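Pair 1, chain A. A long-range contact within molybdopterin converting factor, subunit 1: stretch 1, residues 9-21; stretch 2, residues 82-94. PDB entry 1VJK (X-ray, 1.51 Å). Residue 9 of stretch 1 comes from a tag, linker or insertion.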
# COMPACT_ATOMS: atom_id res chain seq x y z
N SER A 9 -15.19 -10.24 -1.28
CA SER A 9 -14.29 -9.12 -0.82
C SER A 9 -13.01 -9.63 -0.14
O SER A 9 -12.99 -10.71 0.48
CB SER A 9 -15.05 -8.20 0.14
OG SER A 9 -14.48 -6.90 0.15
N VAL A 10 -11.93 -8.86 -0.29
CA VAL A 10 -10.64 -9.13 0.35
C VAL A 10 -10.35 -7.91 1.25
O VAL A 10 -10.26 -6.79 0.74
CB VAL A 10 -9.56 -9.32 -0.74
CG1 VAL A 10 -8.14 -9.17 -0.19
CG2 VAL A 10 -9.73 -10.68 -1.40
N LYS A 11 -10.22 -8.12 2.56
CA LYS A 11 -9.95 -7.02 3.47
C LYS A 11 -8.51 -7.07 3.91
O LYS A 11 -8.07 -8.08 4.51
CB LYS A 11 -10.89 -7.04 4.68
CG LYS A 11 -10.74 -5.78 5.56
CD LYS A 11 -11.87 -5.63 6.54
CE LYS A 11 -11.66 -6.55 7.69
NZ LYS A 11 -12.91 -6.60 8.50
N VAL A 12 -7.76 -6.02 3.61
CA VAL A 12 -6.35 -5.95 3.98
C VAL A 12 -6.15 -4.88 5.03
O VAL A 12 -6.90 -3.88 5.09
CB VAL A 12 -5.44 -5.73 2.75
CG1 VAL A 12 -5.65 -6.84 1.72
CG2 VAL A 12 -5.71 -4.40 2.13
N LYS A 13 -5.14 -5.05 5.85
CA LYS A 13 -4.77 -4.08 6.86
C LYS A 13 -3.59 -3.31 6.33
O LYS A 13 -2.52 -3.90 6.10
CB LYS A 13 -4.38 -4.79 8.16
CG LYS A 13 -3.92 -3.87 9.29
CD LYS A 13 -3.75 -4.68 10.59
CE LYS A 13 -3.29 -3.82 11.74
NZ LYS A 13 -3.08 -4.61 12.98
N VAL A 14 -3.76 -2.02 6.12
CA VAL A 14 -2.69 -1.16 5.63
C VAL A 14 -2.04 -0.44 6.78
O VAL A 14 -2.75 0.19 7.57
CB VAL A 14 -3.19 -0.15 4.58
CG1 VAL A 14 -2.06 0.75 4.08
CG2 VAL A 14 -3.87 -0.88 3.41
N LYS A 15 -0.71 -0.54 6.90
CA LYS A 15 0.03 0.15 7.96
C LYS A 15 0.90 1.20 7.30
O LYS A 15 1.75 0.87 6.45
CB LYS A 15 0.88 -0.82 8.79
CG LYS A 15 0.10 -1.91 9.54
CD LYS A 15 1.05 -2.80 10.34
CE LYS A 15 0.29 -3.73 11.28
N TYR A 16 0.69 2.45 7.67
CA TYR A 16 1.49 3.56 7.16
C TYR A 16 2.62 3.86 8.10
O TYR A 16 2.48 3.76 9.33
CB TYR A 16 0.60 4.81 7.03
CG TYR A 16 -0.55 4.61 6.09
CD1 TYR A 16 -0.37 4.70 4.70
CD2 TYR A 16 -1.83 4.37 6.57
CE1 TYR A 16 -1.42 4.52 3.82
CE2 TYR A 16 -2.91 4.21 5.69
CZ TYR A 16 -2.68 4.28 4.31
OH TYR A 16 -3.75 4.09 3.43
N PHE A 17 3.75 4.29 7.52
CA PHE A 17 4.94 4.60 8.29
C PHE A 17 5.44 5.99 8.03
O PHE A 17 5.31 6.52 6.93
CB PHE A 17 6.05 3.59 7.96
CG PHE A 17 5.76 2.20 8.42
CD1 PHE A 17 6.25 1.76 9.66
CD2 PHE A 17 5.01 1.33 7.63
CE1 PHE A 17 5.99 0.46 10.10
CE2 PHE A 17 4.72 0.04 8.07
CZ PHE A 17 5.22 -0.40 9.31
N ALA A 18 6.08 6.56 9.05
CA ALA A 18 6.79 7.84 8.92
C ALA A 18 5.86 8.91 8.33
O ALA A 18 4.73 9.06 8.81
CB ALA A 18 8.08 7.67 8.13
N ARG A 19 6.31 9.65 7.31
CA ARG A 19 5.48 10.80 6.88
C ARG A 19 4.17 10.37 6.26
O ARG A 19 3.23 11.16 6.20
CB ARG A 19 6.25 11.75 5.96
CG ARG A 19 6.49 11.25 4.56
CD ARG A 19 7.35 12.24 3.81
NE ARG A 19 7.69 11.75 2.48
CZ ARG A 19 6.95 11.97 1.39
NH1 ARG A 19 5.83 12.70 1.44
NH2 ARG A 19 7.37 11.45 0.22
N PHE A 20 4.07 9.11 5.84
CA PHE A 20 2.83 8.62 5.22
C PHE A 20 1.71 8.47 6.22
O PHE A 20 0.54 8.43 5.82
CB PHE A 20 3.12 7.36 4.39
CG PHE A 20 4.13 7.61 3.34
CD1 PHE A 20 3.92 8.60 2.39
CD2 PHE A 20 5.36 6.94 3.32
CE1 PHE A 20 4.87 8.93 1.44
CE2 PHE A 20 6.32 7.26 2.35
CZ PHE A 20 6.07 8.25 1.40
N ARG A 21 2.04 8.44 7.50
CA ARG A 21 1.02 8.51 8.55
C ARG A 21 0.31 9.86 8.51
O ARG A 21 -0.89 9.92 8.77
CB ARG A 21 1.65 8.31 9.94
CG ARG A 21 2.17 6.92 10.13
CD ARG A 21 2.92 6.70 11.43
NE ARG A 21 2.96 5.28 11.77
CZ ARG A 21 3.34 4.79 12.95
NH1 ARG A 21 3.71 5.61 13.93
NH2 ARG A 21 3.33 3.48 13.15
N GLU A 82 -1.43 -11.06 -6.15
CA GLU A 82 -2.82 -11.13 -5.73
C GLU A 82 -2.90 -11.04 -4.21
O GLU A 82 -2.20 -11.77 -3.50
CB GLU A 82 -3.51 -12.38 -6.34
CG GLU A 82 -3.63 -12.21 -7.87
CD GLU A 82 -3.74 -13.49 -8.71
OE1 GLU A 82 -4.17 -14.53 -8.16
OE2 GLU A 82 -3.40 -13.43 -9.94
N LEU A 83 -3.73 -10.12 -3.72
CA LEU A 83 -3.95 -9.98 -2.28
C LEU A 83 -4.93 -11.01 -1.74
O LEU A 83 -5.84 -11.44 -2.44
CB LEU A 83 -4.46 -8.58 -2.00
CG LEU A 83 -3.41 -7.50 -2.31
CD1 LEU A 83 -4.06 -6.13 -2.37
CD2 LEU A 83 -2.28 -7.52 -1.28
N LYS A 84 -4.69 -11.43 -0.49
CA LYS A 84 -5.53 -12.40 0.20
C LYS A 84 -6.16 -11.76 1.40
O LYS A 84 -5.58 -10.83 2.01
CB LYS A 84 -4.71 -13.63 0.61
CG LYS A 84 -4.15 -14.47 -0.57
CD LYS A 84 -3.18 -15.52 -0.07
N ASP A 85 -7.34 -12.27 1.79
CA ASP A 85 -8.05 -11.74 2.92
C ASP A 85 -7.16 -11.82 4.18
O ASP A 85 -6.56 -12.87 4.47
CB ASP A 85 -9.32 -12.58 3.08
CG ASP A 85 -10.40 -11.92 3.87
OD1 ASP A 85 -10.38 -10.69 4.15
OD2 ASP A 85 -11.34 -12.63 4.29
N GLY A 86 -7.00 -10.71 4.88
CA GLY A 86 -6.20 -10.66 6.07
C GLY A 86 -4.74 -10.23 5.84
O GLY A 86 -4.01 -10.04 6.80
N ASP A 87 -4.33 -10.04 4.59
CA ASP A 87 -2.95 -9.61 4.35
C ASP A 87 -2.67 -8.28 5.02
O ASP A 87 -3.57 -7.41 5.10
CB ASP A 87 -2.70 -9.39 2.84
CG ASP A 87 -2.38 -10.64 2.08
OD1 ASP A 87 -2.06 -11.71 2.69
OD2 ASP A 87 -2.40 -10.65 0.82
N VAL A 88 -1.44 -8.09 5.46
CA VAL A 88 -1.00 -6.84 6.07
C VAL A 88 -0.04 -6.15 5.12
O VAL A 88 0.97 -6.73 4.73
CB VAL A 88 -0.31 -7.07 7.43
CG1 VAL A 88 0.15 -5.74 8.02
CG2 VAL A 88 -1.27 -7.76 8.41
N VAL A 89 -0.35 -4.93 4.72
CA VAL A 89 0.46 -4.22 3.74
C VAL A 89 1.08 -2.99 4.35
O VAL A 89 0.36 -2.09 4.79
CB VAL A 89 -0.38 -3.86 2.49
CG1 VAL A 89 0.49 -3.21 1.43
CG2 VAL A 89 -1.04 -5.10 1.90
N GLY A 90 2.41 -2.93 4.40
CA GLY A 90 3.10 -1.76 4.89
C GLY A 90 3.33 -0.78 3.75
O GLY A 90 3.57 -1.18 2.60
N VAL A 91 3.23 0.51 4.09
CA VAL A 91 3.41 1.63 3.17
C VAL A 91 4.42 2.56 3.81
O VAL A 91 4.13 3.20 4.82
CB VAL A 91 2.06 2.35 2.93
CG1 VAL A 91 2.26 3.57 2.04
CG2 VAL A 91 1.06 1.40 2.26
N PHE A 92 5.64 2.63 3.24
CA PHE A 92 6.76 3.24 3.96
C PHE A 92 7.75 3.90 3.01
O PHE A 92 7.84 3.52 1.83
CB PHE A 92 7.51 2.17 4.80
CG PHE A 92 7.76 0.87 4.06
CD1 PHE A 92 8.92 0.68 3.29
CD2 PHE A 92 6.83 -0.17 4.14
CE1 PHE A 92 9.12 -0.54 2.61
CE2 PHE A 92 7.01 -1.35 3.47
CZ PHE A 92 8.17 -1.55 2.70
N PRO A 93 8.55 4.84 3.52
CA PRO A 93 9.66 5.35 2.69
C PRO A 93 10.66 4.23 2.44
O PRO A 93 10.84 3.39 3.32
CB PRO A 93 10.26 6.47 3.54
CG PRO A 93 9.77 6.25 4.93
CD PRO A 93 8.52 5.43 4.87
N PRO A 94 11.30 4.18 1.27
CA PRO A 94 12.25 3.09 1.02
C PRO A 94 13.29 2.98 2.12
O PRO A 94 13.84 4.02 2.59
CB PRO A 94 12.89 3.47 -0.32
CG PRO A 94 11.86 4.32 -0.99
CD PRO A 94 11.18 5.10 0.13

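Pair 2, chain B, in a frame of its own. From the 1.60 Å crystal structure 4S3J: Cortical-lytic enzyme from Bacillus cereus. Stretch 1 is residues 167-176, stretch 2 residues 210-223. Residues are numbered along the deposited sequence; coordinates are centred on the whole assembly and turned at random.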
# COMPACT_ATOMS: atom_id res chain seq x y z
N THR B 167 8.80 -2.58 15.46
CA THR B 167 8.50 -3.08 14.13
C THR B 167 9.38 -4.30 13.87
O THR B 167 10.54 -4.31 14.24
CB THR B 167 8.74 -2.00 13.05
OG1 THR B 167 7.97 -0.84 13.38
CG2 THR B 167 8.38 -2.48 11.66
N ILE B 168 8.80 -5.33 13.25
CA ILE B 168 9.56 -6.52 12.84
C ILE B 168 10.24 -6.26 11.52
O ILE B 168 9.55 -6.06 10.53
CB ILE B 168 8.67 -7.76 12.64
CG1 ILE B 168 7.81 -8.05 13.87
CG2 ILE B 168 9.51 -8.96 12.18
CD1 ILE B 168 8.56 -8.40 15.08
N PRO B 169 11.60 -6.29 11.46
CA PRO B 169 12.18 -6.20 10.11
C PRO B 169 12.07 -7.53 9.38
O PRO B 169 12.33 -8.57 9.99
CB PRO B 169 13.63 -5.81 10.39
CG PRO B 169 13.92 -6.34 11.74
CD PRO B 169 12.63 -6.30 12.51
N MET B 170 11.62 -7.51 8.13
CA MET B 170 11.56 -8.73 7.30
C MET B 170 12.88 -8.99 6.60
O MET B 170 13.59 -8.05 6.21
CB MET B 170 10.43 -8.60 6.28
CG MET B 170 9.03 -8.60 6.88
SD MET B 170 7.75 -7.83 5.84
CE MET B 170 7.83 -8.82 4.36
N LEU B 171 13.23 -10.26 6.49
CA LEU B 171 14.34 -10.69 5.65
C LEU B 171 13.77 -10.94 4.27
O LEU B 171 13.18 -11.99 4.02
CB LEU B 171 15.02 -11.94 6.24
CG LEU B 171 16.09 -12.61 5.37
CD1 LEU B 171 17.11 -11.63 4.85
CD2 LEU B 171 16.81 -13.70 6.15
N VAL B 172 13.91 -9.95 3.39
CA VAL B 172 13.34 -10.05 2.07
C VAL B 172 14.34 -10.65 1.10
O VAL B 172 15.38 -10.08 0.84
CB VAL B 172 12.91 -8.66 1.53
CG1 VAL B 172 12.30 -8.77 0.15
CG2 VAL B 172 11.92 -7.97 2.49
N ILE B 173 14.00 -11.82 0.57
CA ILE B 173 14.89 -12.56 -0.32
C ILE B 173 14.30 -12.65 -1.72
O ILE B 173 13.18 -13.13 -1.90
CB ILE B 173 15.15 -13.98 0.23
CG1 ILE B 173 15.81 -13.89 1.61
CG2 ILE B 173 16.06 -14.78 -0.69
CD1 ILE B 173 15.63 -15.12 2.46
N THR B 174 15.08 -12.23 -2.72
CA THR B 174 14.64 -12.25 -4.11
C THR B 174 15.49 -13.17 -4.97
O THR B 174 16.66 -13.43 -4.66
CB THR B 174 14.68 -10.85 -4.76
OG1 THR B 174 15.98 -10.26 -4.60
CG2 THR B 174 13.66 -9.92 -4.12
N ASN B 175 14.91 -13.62 -6.08
CA ASN B 175 15.69 -14.35 -7.09
C ASN B 175 16.10 -13.43 -8.24
O ASN B 175 15.81 -13.68 -9.41
CB ASN B 175 14.90 -15.55 -7.62
CG ASN B 175 13.62 -15.14 -8.30
OD1 ASN B 175 12.93 -14.21 -7.86
ND2 ASN B 175 13.28 -15.84 -9.38
N ILE B 176 16.75 -12.32 -7.88
CA ILE B 176 17.26 -11.35 -8.84
C ILE B 176 18.72 -11.62 -9.18
O ILE B 176 19.54 -11.83 -8.28
CB ILE B 176 17.11 -9.94 -8.32
CG1 ILE B 176 15.63 -9.59 -8.23
CG2 ILE B 176 17.82 -8.94 -9.23
CD1 ILE B 176 15.32 -8.29 -7.49
N TYR B 210 20.17 -10.23 12.39
CA TYR B 210 19.59 -8.89 12.29
C TYR B 210 18.23 -8.76 12.98
O TYR B 210 17.60 -7.69 12.90
CB TYR B 210 19.44 -8.48 10.82
CG TYR B 210 20.76 -8.27 10.12
CD1 TYR B 210 21.64 -7.28 10.54
CD2 TYR B 210 21.13 -9.05 9.03
CE1 TYR B 210 22.85 -7.08 9.91
CE2 TYR B 210 22.34 -8.86 8.39
CZ TYR B 210 23.19 -7.88 8.83
OH TYR B 210 24.40 -7.70 8.18
N GLY B 211 17.79 -9.81 13.65
CA GLY B 211 16.52 -9.77 14.36
C GLY B 211 15.33 -9.77 13.42
O GLY B 211 14.25 -9.26 13.74
N MET B 212 15.54 -10.36 12.25
CA MET B 212 14.51 -10.41 11.24
C MET B 212 13.61 -11.62 11.46
O MET B 212 13.90 -12.71 10.98
CB MET B 212 15.13 -10.42 9.85
CG MET B 212 15.69 -9.07 9.43
SD MET B 212 16.84 -9.27 8.04
CE MET B 212 17.18 -7.57 7.63
N ARG B 213 12.53 -11.43 12.21
CA ARG B 213 11.72 -12.56 12.65
C ARG B 213 10.71 -13.04 11.61
O ARG B 213 10.04 -14.05 11.83
CB ARG B 213 11.02 -12.23 13.98
CG ARG B 213 11.99 -12.10 15.15
CD ARG B 213 11.28 -11.84 16.47
NE ARG B 213 10.91 -10.44 16.65
CZ ARG B 213 10.04 -10.02 17.57
NH1 ARG B 213 9.43 -10.88 18.37
NH2 ARG B 213 9.77 -8.74 17.68
N ASP B 214 10.57 -12.35 10.49
CA ASP B 214 9.80 -12.87 9.36
C ASP B 214 10.72 -13.02 8.15
O ASP B 214 11.41 -12.08 7.78
CB ASP B 214 8.63 -11.96 8.99
CG ASP B 214 7.82 -12.50 7.80
OD1 ASP B 214 7.04 -13.45 7.98
OD2 ASP B 214 7.96 -11.97 6.68
N ILE B 215 10.71 -14.21 7.57
CA ILE B 215 11.46 -14.51 6.35
C ILE B 215 10.51 -14.45 5.18
O ILE B 215 9.50 -15.16 5.14
CB ILE B 215 12.12 -15.91 6.41
CG1 ILE B 215 13.22 -15.97 7.49
CG2 ILE B 215 12.84 -16.22 5.09
CD1 ILE B 215 12.79 -15.88 8.89
N HIS B 216 10.81 -13.55 4.24
CA HIS B 216 9.92 -13.26 3.13
C HIS B 216 10.54 -13.57 1.77
O HIS B 216 11.54 -12.95 1.40
CB HIS B 216 9.52 -11.79 3.14
CG HIS B 216 8.51 -11.45 2.09
ND1 HIS B 216 7.16 -11.53 2.31
CD2 HIS B 216 8.66 -11.10 0.78
CE1 HIS B 216 6.50 -11.21 1.20
NE2 HIS B 216 7.40 -10.95 0.26
N PHE B 217 9.94 -14.48 1.01
CA PHE B 217 10.39 -14.78 -0.33
C PHE B 217 9.59 -14.05 -1.39
O PHE B 217 8.35 -14.16 -1.48
CB PHE B 217 10.34 -16.28 -0.59
CG PHE B 217 11.28 -17.05 0.28
CD1 PHE B 217 12.62 -17.11 -0.04
CD2 PHE B 217 10.82 -17.71 1.41
CE1 PHE B 217 13.50 -17.79 0.76
CE2 PHE B 217 11.70 -18.41 2.21
CZ PHE B 217 13.05 -18.45 1.88
N ASP B 218 10.31 -13.21 -2.12
CA ASP B 218 9.77 -12.58 -3.31
C ASP B 218 10.46 -13.22 -4.51
O ASP B 218 11.41 -12.67 -5.06
CB ASP B 218 9.98 -11.08 -3.30
CG ASP B 218 9.40 -10.41 -4.53
OD1 ASP B 218 8.58 -11.05 -5.22
OD2 ASP B 218 9.74 -9.23 -4.78
N PHE B 219 10.00 -14.42 -4.86
CA PHE B 219 10.48 -15.13 -6.05
C PHE B 219 9.47 -14.90 -7.17
O PHE B 219 8.28 -15.26 -7.05
CB PHE B 219 10.62 -16.64 -5.78
CG PHE B 219 11.82 -17.03 -4.92
CD1 PHE B 219 12.78 -16.11 -4.55
CD2 PHE B 219 11.97 -18.35 -4.50
CE1 PHE B 219 13.87 -16.50 -3.78
CE2 PHE B 219 13.06 -18.73 -3.74
CZ PHE B 219 14.01 -17.80 -3.38
N GLU B 220 9.91 -14.25 -8.24
CA GLU B 220 9.07 -13.98 -9.41
C GLU B 220 9.75 -14.50 -10.68
O GLU B 220 10.94 -14.76 -10.68
CB GLU B 220 8.76 -12.49 -9.52
CG GLU B 220 8.01 -11.98 -8.30
CD GLU B 220 7.68 -10.52 -8.37
OE1 GLU B 220 7.28 -10.04 -9.46
OE2 GLU B 220 7.85 -9.83 -7.34
N SER B 221 8.96 -14.64 -11.75
CA SER B 221 9.43 -15.25 -13.00
C SER B 221 10.00 -16.63 -12.75
O SER B 221 11.01 -17.02 -13.35
CB SER B 221 10.48 -14.37 -13.69
OG SER B 221 9.94 -13.11 -14.00
N VAL B 222 9.37 -17.35 -11.84
CA VAL B 222 9.72 -18.74 -11.58
C VAL B 222 9.15 -19.60 -12.70
O VAL B 222 8.01 -19.42 -13.10
CB VAL B 222 9.18 -19.18 -10.21
CG1 VAL B 222 9.44 -20.66 -9.93
CG2 VAL B 222 9.77 -18.31 -9.10
N ALA B 223 9.95 -20.55 -13.20
CA ALA B 223 9.47 -21.45 -14.25
C ALA B 223 8.24 -22.25 -13.79
O ALA B 223 8.18 -22.69 -12.66
CB ALA B 223 10.58 -22.41 -14.64
O HOH W 1 11.36 -6.14 16.50

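Two neighbouring parallel strands can be joined by nearly the same backbone ladder while many of the side chains on it differ. Pair 1, from molybdopterin converting factor subunit 1, and pair 2, from a cortical-lytic enzyme, illustrate the principle. Fourteen central residues superpose with an RMSD of 0.6 Å, and the strand axes approach to 4.6 Å in pair 1 and 4.7 Å in pair 2, with signed crossing angles of -23° and -33°.

The register is fixed by backbone hydrogen bonds in which alternate residues of the first strand use both their N and their O. In pair 1, Lys13(A) N donates to Asp87(A) O (2.9 Å) and Lys13(A) O accepts from Val89(A) N (2.8 Å); two residues on, Lys15(A) N reaches Val89(A) O and Lys15(A) O receives Val91(A) N, both at 2.8 Å. Pair 2 repeats this at the matched positions: Leu171(B) N to Asp214(B) O (2.9 Å), His216(B) N to Leu171(B) O (2.8 Å), Ile173(B) N to His216(B) O (2.8 Å) and Asp218(B) N to Ile173(B) O (2.9 Å). Because these bonds involve main-chain atoms alone, they leave side-chain identity largely free, except that a donor position needs an N-H.

That freedom is plain on the face carrying Lys13(A) and Lys15(A), which match Leu171(B) and Ile173(B). The lysines are partly exposed, and the aliphatic part of Lys15(A) lies along Val88(A), CE to CG1 3.8 Å. In pair 2 the face is buried and apolar: Ile173(B) CD1 packs against Ile215(B) CG2 at 4.0 Å and Phe217(B) CE1 at 3.8 Å. Phe217(B) occupies the position of Gly90(A), where pair 1 has no side chain. There the Phe17(A) ring comes close, its CE2 4.0 Å from Gly90(A) CA, and a CB on the glycine would be tight against that same CE2.

The other face inverts the chemistry. Val14(A) and Val172(B) coincide, their side-chain centres only 0.3 Å apart and both in the t rotamer, but their surroundings differ. Val14(A) CG1 meets Val91(A) CG2 at 3.7 Å, and Tyr16(A) CD1 lies 3.8 Å from Val91(A) CB. In pair 2, Val89(A) and Val91(A) are replaced by His216(B) and Asp218(B), both buried, and Thr174(B) stands for Tyr16(A), its CG2 3.9 Å from Asp218(B) CB.

The ends are closed in different ways. Phe17(A) still extends the ladder, its N bonding to Val91(A) O at 2.9 Å, while its CB rests 3.8 Å from Phe92(A) CB. The matched Asn175(B) instead uses its amide side chain to grip one backbone residue twice: OD1 accepts from Glu220(B) N (3.0 Å) and ND2 donates to Glu220(B) O (2.9 Å). At the opposite end, Lys11(A) is held by Asp85(A) OD1 to its N (3.0 Å) and by Gly86(A) N to its O (2.9 Å). Its counterpart Pro169(B) has no N-H to donate, and it packs CB against Met212(B) CG at 4.0 Å.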